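Local coordinates for protein dephospho-CoA kinase (PDB 4ZO4) that is predicted to catalyse the last step of coenzyme A biosynthesis, the ATP-dependent phosphorylation of the 3'-hydroxyl group of dephosphocoenzyme A, at residues A12-G17 with I136-E141; S19-I24 with Q190-V195; P119-S124 with I166-K171; L130-V135 with K174-I179. One frame throughout, in Å; residues are numbered along the deposited sequence.

Contact 1: A12-G17 with I136-E141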
loop_
_atom_site.group_PDB
_atom_site.type_symbol
_atom_site.label_atom_id
_atom_site.label_comp_id
_atom_site.label_asym_id
_atom_site.label_seq_id
_atom_site.Cartn_x
_atom_site.Cartn_y
_atom_site.Cartn_z
ATOM N N ALA A 12 -17.253 -11.527 -12.113
ATOM C CA ALA A 12 -18.203 -12.037 -11.133
ATOM C C ALA A 12 -17.776 -11.853 -9.701
ATOM O O ALA A 12 -16.607 -12.012 -9.346
ATOM C CB ALA A 12 -18.499 -13.509 -11.380
ATOM N N SER A 13 -18.769 -11.555 -8.874
ATOM C CA SER A 13 -18.562 -11.412 -7.454
ATOM C C SER A 13 -18.221 -12.737 -6.802
ATOM O O SER A 13 -17.809 -12.735 -5.654
ATOM C CB SER A 13 -19.804 -10.833 -6.779
ATOM O OG SER A 13 -20.649 -11.853 -6.297
ATOM N N ILE A 14 -18.433 -13.846 -7.520
ATOM C CA ILE A 14 -18.080 -15.204 -7.072
ATOM C C ILE A 14 -17.838 -16.115 -8.304
ATOM O O ILE A 14 -18.518 -15.999 -9.328
ATOM C CB ILE A 14 -19.166 -15.785 -6.144
ATOM C CG1 ILE A 14 -18.914 -17.272 -5.865
ATOM C CG2 ILE A 14 -20.549 -15.601 -6.746
ATOM C CD1 ILE A 14 -19.713 -17.811 -4.694
ATOM N N ALA A 15 -16.864 -17.016 -8.202
ATOM C CA ALA A 15 -16.241 -17.644 -9.386
ATOM C C ALA A 15 -17.179 -18.375 -10.320
ATOM O O ALA A 15 -16.983 -18.368 -11.545
ATOM C CB ALA A 15 -15.156 -18.601 -8.951
ATOM N N CYS A 16 -18.174 -19.035 -9.738
ATOM C CA CYS A 16 -19.122 -19.816 -10.509
ATOM C C CYS A 16 -20.063 -18.916 -11.292
ATOM O O CYS A 16 -20.594 -19.328 -12.321
ATOM C CB CYS A 16 -19.897 -20.785 -9.605
ATOM S SG CYS A 16 -21.155 -20.045 -8.534
ATOM N N GLY A 17 -20.269 -17.690 -10.826
ATOM C CA GLY A 17 -21.070 -16.715 -11.575
ATOM C C GLY A 17 -20.477 -16.439 -12.947
ATOM O O GLY A 17 -21.169 -16.432 -13.966
ATOM N N ILE A 136 -21.541 -10.031 -12.823
ATOM C CA ILE A 136 -22.479 -10.895 -12.163
ATOM C C ILE A 136 -22.311 -10.751 -10.664
ATOM O O ILE A 136 -21.288 -11.141 -10.090
ATOM C CB ILE A 136 -22.287 -12.351 -12.567
ATOM C CG1 ILE A 136 -22.386 -12.455 -14.091
ATOM C CG2 ILE A 136 -23.367 -13.182 -11.907
ATOM C CD1 ILE A 136 -21.738 -13.679 -14.672
ATOM N N TYR A 137 -23.353 -10.200 -10.060
ATOM C CA TYR A 137 -23.356 -9.741 -8.700
ATOM C C TYR A 137 -24.285 -10.601 -7.839
ATOM O O TYR A 137 -25.425 -10.884 -8.235
ATOM C CB TYR A 137 -23.873 -8.311 -8.692
ATOM C CG TYR A 137 -23.898 -7.646 -7.349
ATOM C CD1 TYR A 137 -22.836 -7.805 -6.444
ATOM C CD2 TYR A 137 -24.945 -6.803 -6.995
ATOM C CE1 TYR A 137 -22.839 -7.157 -5.229
ATOM C CE2 TYR A 137 -24.956 -6.146 -5.775
ATOM C CZ TYR A 137 -23.893 -6.331 -4.902
ATOM O OH TYR A 137 -23.883 -5.705 -3.678
ATOM N N THR A 138 -23.785 -11.004 -6.670
ATOM C CA THR A 138 -24.583 -11.620 -5.616
ATOM C C THR A 138 -24.577 -10.764 -4.325
ATOM O O THR A 138 -23.647 -10.838 -3.547
ATOM C CB THR A 138 -24.026 -13.010 -5.307
ATOM O OG1 THR A 138 -23.796 -13.722 -6.539
ATOM C CG2 THR A 138 -24.990 -13.768 -4.430
ATOM N N PRO A 139 -25.613 -9.948 -4.090
ATOM C CA PRO A 139 -25.609 -9.081 -2.903
ATOM C C PRO A 139 -25.296 -9.842 -1.625
ATOM O O PRO A 139 -25.565 -11.036 -1.539
ATOM C CB PRO A 139 -27.046 -8.563 -2.818
ATOM C CG PRO A 139 -27.665 -8.830 -4.135
ATOM C CD PRO A 139 -26.928 -9.983 -4.749
ATOM N N LYS A 140 -24.748 -9.152 -0.636
ATOM C CA LYS A 140 -24.379 -9.777 0.649
ATOM C C LYS A 140 -24.687 -8.850 1.801
ATOM O O LYS A 140 -24.675 -7.630 1.650
ATOM C CB LYS A 140 -22.891 -10.100 0.693
ATOM C CG LYS A 140 -22.461 -11.198 -0.258
ATOM C CD LYS A 140 -22.945 -12.559 0.191
ATOM C CE LYS A 140 -22.309 -13.625 -0.671
ATOM N NZ LYS A 140 -22.724 -14.972 -0.211
ATOM N N GLU A 141 -24.968 -9.413 2.970
ATOM C CA GLU A 141 -25.168 -8.557 4.133
ATOM C C GLU A 141 -23.783 -8.099 4.606
ATOM O O GLU A 141 -22.885 -8.916 4.896
ATOM C CB GLU A 141 -25.965 -9.239 5.246
ATOM C CG GLU A 141 -27.014 -8.301 5.867
ATOM C CD GLU A 141 -27.579 -8.820 7.186
ATOM O OE1 GLU A 141 -28.706 -8.421 7.553
ATOM O OE2 GLU A 141 -26.897 -9.623 7.861
#
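Ala12 and Ile136 form a parallel beta bridge, their CA atoms 4.5 Å apart, at the C-terminal ends of neighbouring strands. The bond that follows runs from Ser13 N to Ile136 O, 2.8 Å with 174° at the hydrogen. The same oxygen also takes a CA-H contact from Ala12. From there the backbones part: 12-17 curls into helix 15-27, with Gly17 N bonded to Ile14 O, while 136-141 leaves the sheet as a loop.

Among the side chains, Ala12 and Ile136 lie on one face of the sheet, CB to CB 4.1 Å. Ser13 points at the facing loop, and its OG accepts a longer, more bent hydrogen bond from Thr138 N, 3.3 Å and 148°. Ser13 CB meanwhile comes to the edge of the Tyr137 ring, near its plane, 4.3 Å from CD1. Thr138 turns toward the first segment as well. Thr138 OG1, anti to its carbonyl carbon (chi1 -47°), lies 3.8 Å from Ile14 CG2, the two side chains crossing obliquely, and is weakly hydrogen-bonded to Asn181 ND2. Ile14 also packs on Pro56 of the second subunit.

Residues 12-17 fit the strand-loop-helix start of a P-loop (Walker A), and Ala15, Cys16 and Gly17 are predicted to bind ATP. The serine hydroxyl thus takes over where the strand pairing stops: the N-H of Ser13 bonds the end of strand 132-136 at Ile136, and its OG holds Thr138 N in the loop beyond, joining the entrance of the probable phosphate-binding loop to both.

Contact 2: S19-I24 with Q190-V195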
loop_
_atom_site.group_PDB
_atom_site.type_symbol
_atom_site.label_atom_id
_atom_site.label_comp_id
_atom_site.label_asym_id
_atom_site.label_seq_id
_atom_site.Cartn_x
_atom_site.Cartn_y
_atom_site.Cartn_z
ATOM N N SER A 19 -18.187 -18.374 -14.581
ATOM C CA SER A 19 -17.921 -19.563 -15.396
ATOM C C SER A 19 -19.202 -20.111 -16.008
ATOM O O SER A 19 -19.189 -20.695 -17.098
ATOM C CB SER A 19 -17.280 -20.641 -14.550
ATOM O OG SER A 19 -18.112 -20.915 -13.440
ATOM N N THR A 20 -20.301 -19.953 -15.283
ATOM C CA THR A 20 -21.606 -20.315 -15.797
ATOM C C THR A 20 -22.012 -19.395 -16.954
ATOM O O THR A 20 -22.426 -19.889 -18.007
ATOM C CB THR A 20 -22.665 -20.265 -14.688
ATOM O OG1 THR A 20 -22.522 -21.406 -13.830
ATOM C CG2 THR A 20 -24.068 -20.235 -15.289
ATOM N N PHE A 21 -21.885 -18.077 -16.779
ATOM C CA PHE A 21 -22.179 -17.138 -17.865
ATOM C C PHE A 21 -21.340 -17.437 -19.085
ATOM O O PHE A 21 -21.753 -17.150 -20.208
ATOM C CB PHE A 21 -21.923 -15.703 -17.475
ATOM C CG PHE A 21 -22.246 -14.723 -18.565
ATOM C CD1 PHE A 21 -23.409 -13.985 -18.523
ATOM C CD2 PHE A 21 -21.387 -14.536 -19.627
ATOM C CE1 PHE A 21 -23.717 -13.091 -19.534
ATOM C CE2 PHE A 21 -21.679 -13.637 -20.634
ATOM C CZ PHE A 21 -22.842 -12.909 -20.584
ATOM N N ILE A 22 -20.163 -18.008 -18.860
ATOM C CA ILE A 22 -19.269 -18.422 -19.960
ATOM C C ILE A 22 -19.622 -19.784 -20.559
ATOM O O ILE A 22 -19.543 -19.967 -21.779
ATOM C CB ILE A 22 -17.799 -18.389 -19.499
ATOM C CG1 ILE A 22 -17.361 -16.918 -19.307
ATOM C CG2 ILE A 22 -16.888 -19.138 -20.473
ATOM C CD1 ILE A 22 -17.280 -16.106 -20.587
ATOM N N GLU A 23 -20.024 -20.734 -19.717
ATOM C CA GLU A 23 -20.488 -22.021 -20.207
ATOM C C GLU A 23 -21.683 -21.816 -21.141
ATOM O O GLU A 23 -21.753 -22.403 -22.218
ATOM C CB GLU A 23 -20.871 -22.938 -19.049
ATOM C CG GLU A 23 -21.665 -24.159 -19.482
ATOM C CD GLU A 23 -21.015 -24.879 -20.659
ATOM O OE1 GLU A 23 -19.878 -25.378 -20.495
ATOM O OE2 GLU A 23 -21.634 -24.942 -21.749
ATOM N N ILE A 24 -22.606 -20.966 -20.721
ATOM C CA ILE A 24 -23.784 -20.624 -21.513
ATOM C C ILE A 24 -23.432 -19.800 -22.772
ATOM O O ILE A 24 -24.001 -20.006 -23.831
ATOM C CB ILE A 24 -24.823 -19.902 -20.614
ATOM C CG1 ILE A 24 -25.391 -20.906 -19.585
ATOM C CG2 ILE A 24 -25.925 -19.255 -21.439
ATOM C CD1 ILE A 24 -25.913 -20.300 -18.290
ATOM N N GLN A 190 -31.188 -18.544 -16.822
ATOM C CA GLN A 190 -32.112 -17.962 -17.789
ATOM C C GLN A 190 -31.652 -16.559 -18.110
ATOM O O GLN A 190 -31.598 -16.164 -19.296
ATOM C CB GLN A 190 -33.554 -17.923 -17.253
ATOM C CG GLN A 190 -34.620 -17.833 -18.348
ATOM C CD GLN A 190 -35.911 -17.183 -17.873
ATOM O OE1 GLN A 190 -36.972 -17.811 -17.831
ATOM N NE2 GLN A 190 -35.823 -15.917 -17.512
ATOM N N GLU A 191 -31.301 -15.828 -17.045
ATOM C CA GLU A 191 -30.920 -14.420 -17.154
ATOM C C GLU A 191 -29.722 -14.253 -18.078
ATOM O O GLU A 191 -29.685 -13.340 -18.905
ATOM C CB GLU A 191 -30.637 -13.807 -15.768
ATOM C CG GLU A 191 -30.286 -12.311 -15.778
ATOM C CD GLU A 191 -31.382 -11.419 -16.349
ATOM O OE1 GLU A 191 -32.561 -11.630 -15.990
ATOM O OE2 GLU A 191 -31.072 -10.492 -17.145
ATOM N N CYS A 192 -28.750 -15.141 -17.950
ATOM C CA CYS A 192 -27.617 -15.109 -18.851
ATOM C C CYS A 192 -28.103 -15.093 -20.292
ATOM O O CYS A 192 -27.709 -14.223 -21.086
ATOM C CB CYS A 192 -26.696 -16.288 -18.576
ATOM S SG CYS A 192 -25.967 -16.173 -16.919
ATOM N N VAL A 193 -29.006 -16.017 -20.602
ATOM C CA VAL A 193 -29.514 -16.161 -21.961
ATOM C C VAL A 193 -30.246 -14.883 -22.411
ATOM O O VAL A 193 -30.052 -14.422 -23.537
ATOM C CB VAL A 193 -30.405 -17.413 -22.119
ATOM C CG1 VAL A 193 -30.826 -17.586 -23.577
ATOM C CG2 VAL A 193 -29.664 -18.660 -21.653
ATOM N N LYS A 194 -31.053 -14.292 -21.536
ATOM C CA LYS A 194 -31.718 -13.023 -21.869
ATOM C C LYS A 194 -30.701 -11.925 -22.253
ATOM O O LYS A 194 -30.890 -11.224 -23.242
ATOM C CB LYS A 194 -32.610 -12.563 -20.710
ATOM C CG LYS A 194 -33.293 -11.209 -20.893
ATOM C CD LYS A 194 -33.905 -10.717 -19.579
ATOM C CE LYS A 194 -34.323 -9.245 -19.620
ATOM N NZ LYS A 194 -34.474 -8.635 -18.248
ATOM N N VAL A 195 -29.621 -11.788 -21.485
ATOM C CA VAL A 195 -28.592 -10.773 -21.772
ATOM C C VAL A 195 -27.814 -11.131 -23.034
ATOM O O VAL A 195 -27.661 -10.296 -23.919
ATOM C CB VAL A 195 -27.619 -10.577 -20.572
ATOM C CG1 VAL A 195 -26.293 -9.965 -21.009
ATOM C CG2 VAL A 195 -28.267 -9.697 -19.499
#
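Phe21 and Ile24, on the helix that follows the probable P-loop, meet Cys192, Val193 and Val195 on helix 185-200 near the end of the chain. The short helical segments cross at -57° with their axes 9.6 Å apart at closest approach. The CA atoms of Phe21 and Cys192 come nearest, at 5.9 Å, and no hydrogen bond spans the interface.

Cys192 points at helix 15-27 and has the largest area buried here. Its SG reaches 3.7 Å from Phe21 CD1. This sulfur-aromatic contact comes in obliquely, 67° off the ring normal and 4.9 Å from the ring centroid. For Phe21, chi1 -179° sets CG anti to the backbone N; the ring end comes nearer the partner helix. One turn beyond Cys192, Val195 CG1 meets the edge of that ring near its plane, 4.3 Å from Phe21 CE1.

Ile24 also meets the cysteine, using both branches of its side chain on the partner helix. Ile24 CD1 lies 4.1 Å from Cys192 CB, while Ile24 CG2 touches Val193 CG2 at 3.8 Å, these two side chains crossing at about a right angle. The segment 19-24 begins with Ser19 and Thr20 of the predicted ATP site.

Phe21 extends the interface into the sheet: it packs on Val10, Ile134, Ile136 and Ile179 and stands edge-to-face with Phe115, while Val195 also rests on Ile179, so both helices pack against strand 177-179.

Contact 3: P119-S124 with I166-K171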
loop_
_atom_site.group_PDB
_atom_site.type_symbol
_atom_site.label_atom_id
_atom_site.label_comp_id
_atom_site.label_asym_id
_atom_site.label_seq_id
_atom_site.Cartn_x
_atom_site.Cartn_y
_atom_site.Cartn_z
ATOM N N PRO A 119 -11.127 -12.133 -13.807
ATOM C CA PRO A 119 -11.283 -11.925 -12.351
ATOM C C PRO A 119 -11.498 -10.482 -11.967
ATOM O O PRO A 119 -10.803 -9.598 -12.447
ATOM C CB PRO A 119 -9.964 -12.409 -11.763
ATOM C CG PRO A 119 -9.334 -13.291 -12.803
ATOM C CD PRO A 119 -9.929 -12.924 -14.134
ATOM N N LEU A 120 -12.468 -10.251 -11.098
ATOM C CA LEU A 120 -12.946 -8.901 -10.826
ATOM C C LEU A 120 -11.812 -7.936 -10.543
ATOM O O LEU A 120 -11.842 -6.832 -11.064
ATOM C CB LEU A 120 -13.981 -8.899 -9.687
ATOM C CG LEU A 120 -14.658 -7.579 -9.278
ATOM C CD1 LEU A 120 -15.312 -6.879 -10.458
ATOM C CD2 LEU A 120 -15.684 -7.801 -8.177
ATOM N N PHE A 121 -10.825 -8.326 -9.725
ATOM C CA PHE A 121 -9.732 -7.391 -9.371
ATOM C C PHE A 121 -8.430 -7.666 -10.129
ATOM O O PHE A 121 -7.369 -7.715 -9.553
ATOM C CB PHE A 121 -9.500 -7.375 -7.858
ATOM C CG PHE A 121 -10.698 -6.938 -7.071
ATOM C CD1 PHE A 121 -11.657 -7.865 -6.676
ATOM C CD2 PHE A 121 -10.864 -5.602 -6.724
ATOM C CE1 PHE A 121 -12.761 -7.469 -5.958
ATOM C CE2 PHE A 121 -11.968 -5.201 -6.012
ATOM C CZ PHE A 121 -12.924 -6.136 -5.633
ATOM N N PHE A 122 -8.521 -7.802 -11.442
ATOM C CA PHE A 122 -7.399 -8.194 -12.275
ATOM C C PHE A 122 -6.589 -6.978 -12.462
ATOM O O PHE A 122 -7.126 -5.892 -12.507
ATOM C CB PHE A 122 -7.887 -8.648 -13.643
ATOM C CG PHE A 122 -6.964 -9.588 -14.362
ATOM C CD1 PHE A 122 -6.512 -9.284 -15.618
ATOM C CD2 PHE A 122 -6.600 -10.803 -13.794
ATOM C CE1 PHE A 122 -5.705 -10.164 -16.302
ATOM C CE2 PHE A 122 -5.774 -11.686 -14.462
ATOM C CZ PHE A 122 -5.326 -11.362 -15.719
ATOM N N GLU A 123 -5.295 -7.176 -12.657
ATOM C CA GLU A 123 -4.321 -6.140 -12.463
ATOM C C GLU A 123 -3.840 -5.431 -13.720
ATOM O O GLU A 123 -3.711 -4.202 -13.734
ATOM C CB GLU A 123 -3.110 -6.743 -11.752
ATOM C CG GLU A 123 -3.292 -6.930 -10.258
ATOM C CD GLU A 123 -2.000 -7.303 -9.540
ATOM O OE1 GLU A 123 -0.980 -7.613 -10.208
ATOM O OE2 GLU A 123 -2.001 -7.293 -8.295
ATOM N N SER A 124 -3.550 -6.188 -14.763
ATOM C CA SER A 124 -2.591 -5.709 -15.775
ATOM C C SER A 124 -2.971 -4.486 -16.636
ATOM O O SER A 124 -2.315 -4.204 -17.637
ATOM C CB SER A 124 -2.157 -6.876 -16.646
ATOM O OG SER A 124 -1.454 -7.805 -15.835
ATOM N N ILE A 166 -17.147 -5.549 0.574
ATOM C CA ILE A 166 -17.298 -4.089 0.401
ATOM C C ILE A 166 -16.597 -3.611 -0.865
ATOM O O ILE A 166 -17.169 -2.883 -1.676
ATOM C CB ILE A 166 -16.787 -3.297 1.586
ATOM C CG1 ILE A 166 -17.553 -3.693 2.862
ATOM C CG2 ILE A 166 -16.997 -1.804 1.337
ATOM C CD1 ILE A 166 -16.896 -3.183 4.145
ATOM N N ASP A 167 -15.360 -4.056 -1.033
ATOM C CA ASP A 167 -14.619 -3.777 -2.244
ATOM C C ASP A 167 -15.384 -4.234 -3.526
ATOM O O ASP A 167 -15.496 -3.459 -4.480
ATOM C CB ASP A 167 -13.189 -4.356 -2.113
ATOM C CG ASP A 167 -12.397 -3.673 -0.967
ATOM O OD1 ASP A 167 -12.752 -2.526 -0.657
ATOM O OD2 ASP A 167 -11.469 -4.258 -0.355
ATOM N N ILE A 168 -15.936 -5.453 -3.528
ATOM C CA ILE A 168 -16.762 -5.925 -4.649
ATOM C C ILE A 168 -17.869 -4.911 -5.013
ATOM O O ILE A 168 -18.010 -4.526 -6.195
ATOM C CB ILE A 168 -17.399 -7.302 -4.365
ATOM C CG1 ILE A 168 -16.356 -8.414 -4.494
ATOM C CG2 ILE A 168 -18.490 -7.617 -5.376
ATOM C CD1 ILE A 168 -16.771 -9.707 -3.827
ATOM N N GLU A 169 -18.643 -4.468 -4.024
ATOM C CA GLU A 169 -19.680 -3.477 -4.293
ATOM C C GLU A 169 -19.118 -2.195 -4.872
ATOM O O GLU A 169 -19.736 -1.587 -5.772
ATOM C CB GLU A 169 -20.452 -3.126 -3.044
ATOM C CG GLU A 169 -21.339 -4.239 -2.531
ATOM C CD GLU A 169 -22.474 -3.736 -1.646
ATOM O OE1 GLU A 169 -23.443 -4.515 -1.455
ATOM O OE2 GLU A 169 -22.408 -2.583 -1.136
ATOM N N GLU A 170 -17.957 -1.771 -4.366
ATOM C CA GLU A 170 -17.257 -0.623 -4.967
ATOM C C GLU A 170 -17.006 -0.788 -6.447
ATOM O O GLU A 170 -17.093 0.185 -7.200
ATOM C CB GLU A 170 -15.914 -0.350 -4.309
ATOM C CG GLU A 170 -15.892 0.924 -3.500
ATOM C CD GLU A 170 -16.126 2.183 -4.318
ATOM O OE1 GLU A 170 -17.034 2.974 -3.957
ATOM O OE2 GLU A 170 -15.389 2.385 -5.313
ATOM N N LYS A 171 -16.679 -2.001 -6.875
ATOM C CA LYS A 171 -16.301 -2.199 -8.269
ATOM C C LYS A 171 -17.472 -1.999 -9.262
ATOM O O LYS A 171 -17.258 -1.776 -10.441
ATOM C CB LYS A 171 -15.699 -3.572 -8.429
ATOM C CG LYS A 171 -14.536 -3.626 -9.387
ATOM C CD LYS A 171 -13.376 -2.732 -8.949
ATOM C CE LYS A 171 -12.031 -3.365 -9.264
ATOM N NZ LYS A 171 -11.167 -2.429 -10.032
#
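Phe121, Lys171 and Leu120 bury the most surface where the loop 119-124 lies against helix 155-172. The Phe121 ring meets the helix with its edge. Phe121 CZ stands 3.7 Å from Ile168 N, and that nitrogen and Asp167 C both lie at the edge of the ring, in its plane, so the aromatic edge meets the helix backbone. Phe121 CE1 is 4.0 Å from Ile168 CG1, the two side chains crossing at about a right angle, and Phe121 CZ also approaches Asp167 CB.

Lys171 contributes its aliphatic chain. Bent at chi2 and chi3, this chain brings Lys171 CE within 3.6 Å of Phe121 CD2, an oblique approach to the ring, while Lys171 CG rests 3.5 Å from Leu120 CD1. Leu120 and Lys171 slide past each other in opposite directions.

The loop follows strand 114-117 of the parallel sheet, and helix 155-172 precedes the last strand, 177-179; its position is consistent with the helical lid of P-loop kinases. The side chain of Leu120 is about 7 Å from that of Lys18, a residue of the predicted ATP site.

Leu120 points at the helix; chi1 -177° puts CG anti to the backbone N, and the two methyls go to different residues. Leu120 CD2 meets Ile168 CG1 at 3.8 Å and Ile168 CG2 at 4.0 Å, the leucine crossing the isoleucine at about a right angle. Ile168 also touches Ser13. The carboxylate of Asp167 leads away from the loop, and its OD2 forms a salt bridge with Lys86 of the second subunit, to which Glu123 is likewise bridged, through Lys85.

Contact 4: L130-V135 with K174-I179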
loop_
_atom_site.group_PDB
_atom_site.type_symbol
_atom_site.label_atom_id
_atom_site.label_comp_id
_atom_site.label_asym_id
_atom_site.label_seq_id
_atom_site.Cartn_x
_atom_site.Cartn_y
_atom_site.Cartn_z
ATOM N N LEU A 130 -11.787 -0.343 -22.942
ATOM C CA LEU A 130 -11.653 -1.167 -24.136
ATOM C C LEU A 130 -13.015 -1.624 -24.654
ATOM O O LEU A 130 -13.193 -1.757 -25.859
ATOM C CB LEU A 130 -10.762 -2.386 -23.863
ATOM C CG LEU A 130 -9.426 -2.089 -23.187
ATOM C CD1 LEU A 130 -8.518 -3.312 -23.148
ATOM C CD2 LEU A 130 -8.736 -0.924 -23.880
ATOM N N GLY A 131 -13.962 -1.862 -23.751
ATOM C CA GLY A 131 -15.276 -2.361 -24.122
ATOM C C GLY A 131 -16.300 -2.179 -23.021
ATOM O O GLY A 131 -16.233 -1.218 -22.250
ATOM N N LYS A 132 -17.243 -3.112 -22.952
ATOM C CA LYS A 132 -18.285 -3.103 -21.924
ATOM C C LYS A 132 -18.130 -4.194 -20.841
ATOM O O LYS A 132 -17.724 -5.352 -21.102
ATOM C CB LYS A 132 -19.673 -3.199 -22.575
ATOM C CG LYS A 132 -20.321 -1.841 -22.760
ATOM C CD LYS A 132 -20.917 -1.660 -24.136
ATOM C CE LYS A 132 -21.293 -0.207 -24.375
ATOM N NZ LYS A 132 -21.243 0.091 -25.834
ATOM N N VAL A 133 -18.510 -3.820 -19.630
ATOM C CA VAL A 133 -18.235 -4.639 -18.487
ATOM C C VAL A 133 -19.519 -5.226 -17.934
ATOM O O VAL A 133 -20.455 -4.489 -17.588
ATOM C CB VAL A 133 -17.553 -3.798 -17.403
ATOM C CG1 VAL A 133 -16.878 -4.687 -16.375
ATOM C CG2 VAL A 133 -16.551 -2.890 -18.053
ATOM N N ILE A 134 -19.524 -6.549 -17.806
ATOM C CA ILE A 134 -20.679 -7.320 -17.332
ATOM C C ILE A 134 -20.330 -7.900 -15.970
ATOM O O ILE A 134 -19.472 -8.787 -15.852
ATOM C CB ILE A 134 -20.986 -8.523 -18.276
ATOM C CG1 ILE A 134 -21.488 -8.046 -19.639
ATOM C CG2 ILE A 134 -22.015 -9.493 -17.666
ATOM C CD1 ILE A 134 -21.711 -9.185 -20.623
ATOM N N VAL A 135 -20.981 -7.409 -14.936
ATOM C CA VAL A 135 -20.706 -7.931 -13.627
ATOM C C VAL A 135 -21.864 -8.798 -13.175
ATOM O O VAL A 135 -23.020 -8.346 -13.136
ATOM C CB VAL A 135 -20.466 -6.814 -12.594
ATOM C CG1 VAL A 135 -20.113 -7.437 -11.246
ATOM C CG2 VAL A 135 -19.354 -5.882 -13.053
ATOM N N LYS A 174 -18.185 0.913 -11.744
ATOM C CA LYS A 174 -17.571 0.866 -13.074
ATOM C C LYS A 174 -18.109 -0.217 -14.054
ATOM O O LYS A 174 -17.620 -0.339 -15.166
ATOM C CB LYS A 174 -16.044 0.754 -12.926
ATOM C CG LYS A 174 -15.363 2.049 -12.484
ATOM C CD LYS A 174 -13.887 1.825 -12.153
ATOM C CE LYS A 174 -13.675 1.482 -10.679
ATOM N NZ LYS A 174 -12.253 1.159 -10.332
ATOM N N ALA A 175 -19.119 -0.974 -13.660
ATOM C CA ALA A 175 -19.878 -1.844 -14.591
ATOM C C ALA A 175 -20.870 -1.099 -15.501
ATOM O O ALA A 175 -21.508 -0.118 -15.077
ATOM C CB ALA A 175 -20.651 -2.890 -13.804
ATOM N N ASP A 176 -21.018 -1.595 -16.737
ATOM C CA ASP A 176 -22.108 -1.154 -17.633
ATOM C C ASP A 176 -23.379 -1.974 -17.387
ATOM O O ASP A 176 -24.481 -1.446 -17.400
ATOM C CB ASP A 176 -21.729 -1.313 -19.108
ATOM C CG ASP A 176 -20.424 -0.626 -19.468
ATOM O OD1 ASP A 176 -20.378 0.616 -19.403
ATOM O OD2 ASP A 176 -19.460 -1.346 -19.833
ATOM N N PHE A 177 -23.208 -3.271 -17.163
ATOM C CA PHE A 177 -24.317 -4.204 -17.063
ATOM C C PHE A 177 -24.125 -5.132 -15.872
ATOM O O PHE A 177 -23.151 -5.860 -15.795
ATOM C CB PHE A 177 -24.414 -5.045 -18.346
ATOM C CG PHE A 177 -24.390 -4.231 -19.616
ATOM C CD1 PHE A 177 -25.259 -3.147 -19.784
ATOM C CD2 PHE A 177 -23.532 -4.559 -20.659
ATOM C CE1 PHE A 177 -25.255 -2.392 -20.951
ATOM C CE2 PHE A 177 -23.529 -3.817 -21.837
ATOM C CZ PHE A 177 -24.382 -2.727 -21.979
ATOM N N ILE A 178 -25.087 -5.097 -14.968
ATOM C CA ILE A 178 -25.106 -5.906 -13.770
ATOM C C ILE A 178 -26.193 -6.957 -13.894
ATOM O O ILE A 178 -27.362 -6.623 -13.996
ATOM C CB ILE A 178 -25.447 -5.048 -12.512
ATOM C CG1 ILE A 178 -24.461 -3.882 -12.369
ATOM C CG2 ILE A 178 -25.435 -5.909 -11.244
ATOM C CD1 ILE A 178 -24.636 -3.039 -11.112
ATOM N N ILE A 179 -25.801 -8.217 -13.840
ATOM C CA ILE A 179 -26.718 -9.338 -13.743
ATOM C C ILE A 179 -26.811 -9.804 -12.302
ATOM O O ILE A 179 -25.882 -10.417 -11.798
ATOM C CB ILE A 179 -26.178 -10.499 -14.583
ATOM C CG1 ILE A 179 -26.189 -10.093 -16.067
ATOM C CG2 ILE A 179 -26.961 -11.786 -14.326
ATOM C CD1 ILE A 179 -25.645 -11.158 -17.000
#
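Val133 is bound to the second segment through both its backbone polar atoms. Its N-H goes to Asp176 OD2 at 2.7 Å, meeting the anti lone pair of the carboxylate. Val133 O accepts two N-H groups: Phe177 N at 3.0 Å, and Asp176 N at 3.1 Å, in the carbonyl plane on a lone pair and more bent at the hydrogen (136°). Chi1 of Asp176, -54°, sets CG beside that same backbone N, and both groups bond to Val133. The parallel ladder continues with Val135 N to Phe177 O at 2.8 Å and Ile179 N to Val135 O at 2.9 Å.

These bonds add strand 177-179 as an edge strand, within this chain, of the five-stranded parallel sheet, order 2-3-1-4-5, in this member of the P-loop NTPase clan. The two short strands run 17° apart.

Side chains alternate across the sheet. On one face Ile134 CG1 meets the edge of the Phe177 ring, 4.2 Å from CD2, while Lys132 CG lies 3.9 Å from Phe177 CE2, an oblique approach. Ile134 CG2 touches Ile179 CD1 at 4.0 Å, and both isoleucines pack on helix 185-200 and on Phe21. On the other face lie Val135 and Ile178, and Val135 CG2 reaches the methyl of Ala175.

In the fold
From the N terminus, strand 7-12 leads into 12-17, which contact 1 joins to 136-141 across more than a hundred residues. Helix 15-27 continues to 19-24, and contact 2 closes the longest loop, to 190-195 near the C terminus; it crosses contact 1 but encloses contacts 3 and 4. Within that span, 119-124 waits for 166-171 and 130-135 for 174-179, so contacts 1, 3 and 4 all cross one another. Contact 4 adds one edge strand of the sheet within the chain, contact 2 packs two helices beside it through Phe21 and Ile179, and contacts 1 and 3 touch, tying the probable P-loop to helix 155-172.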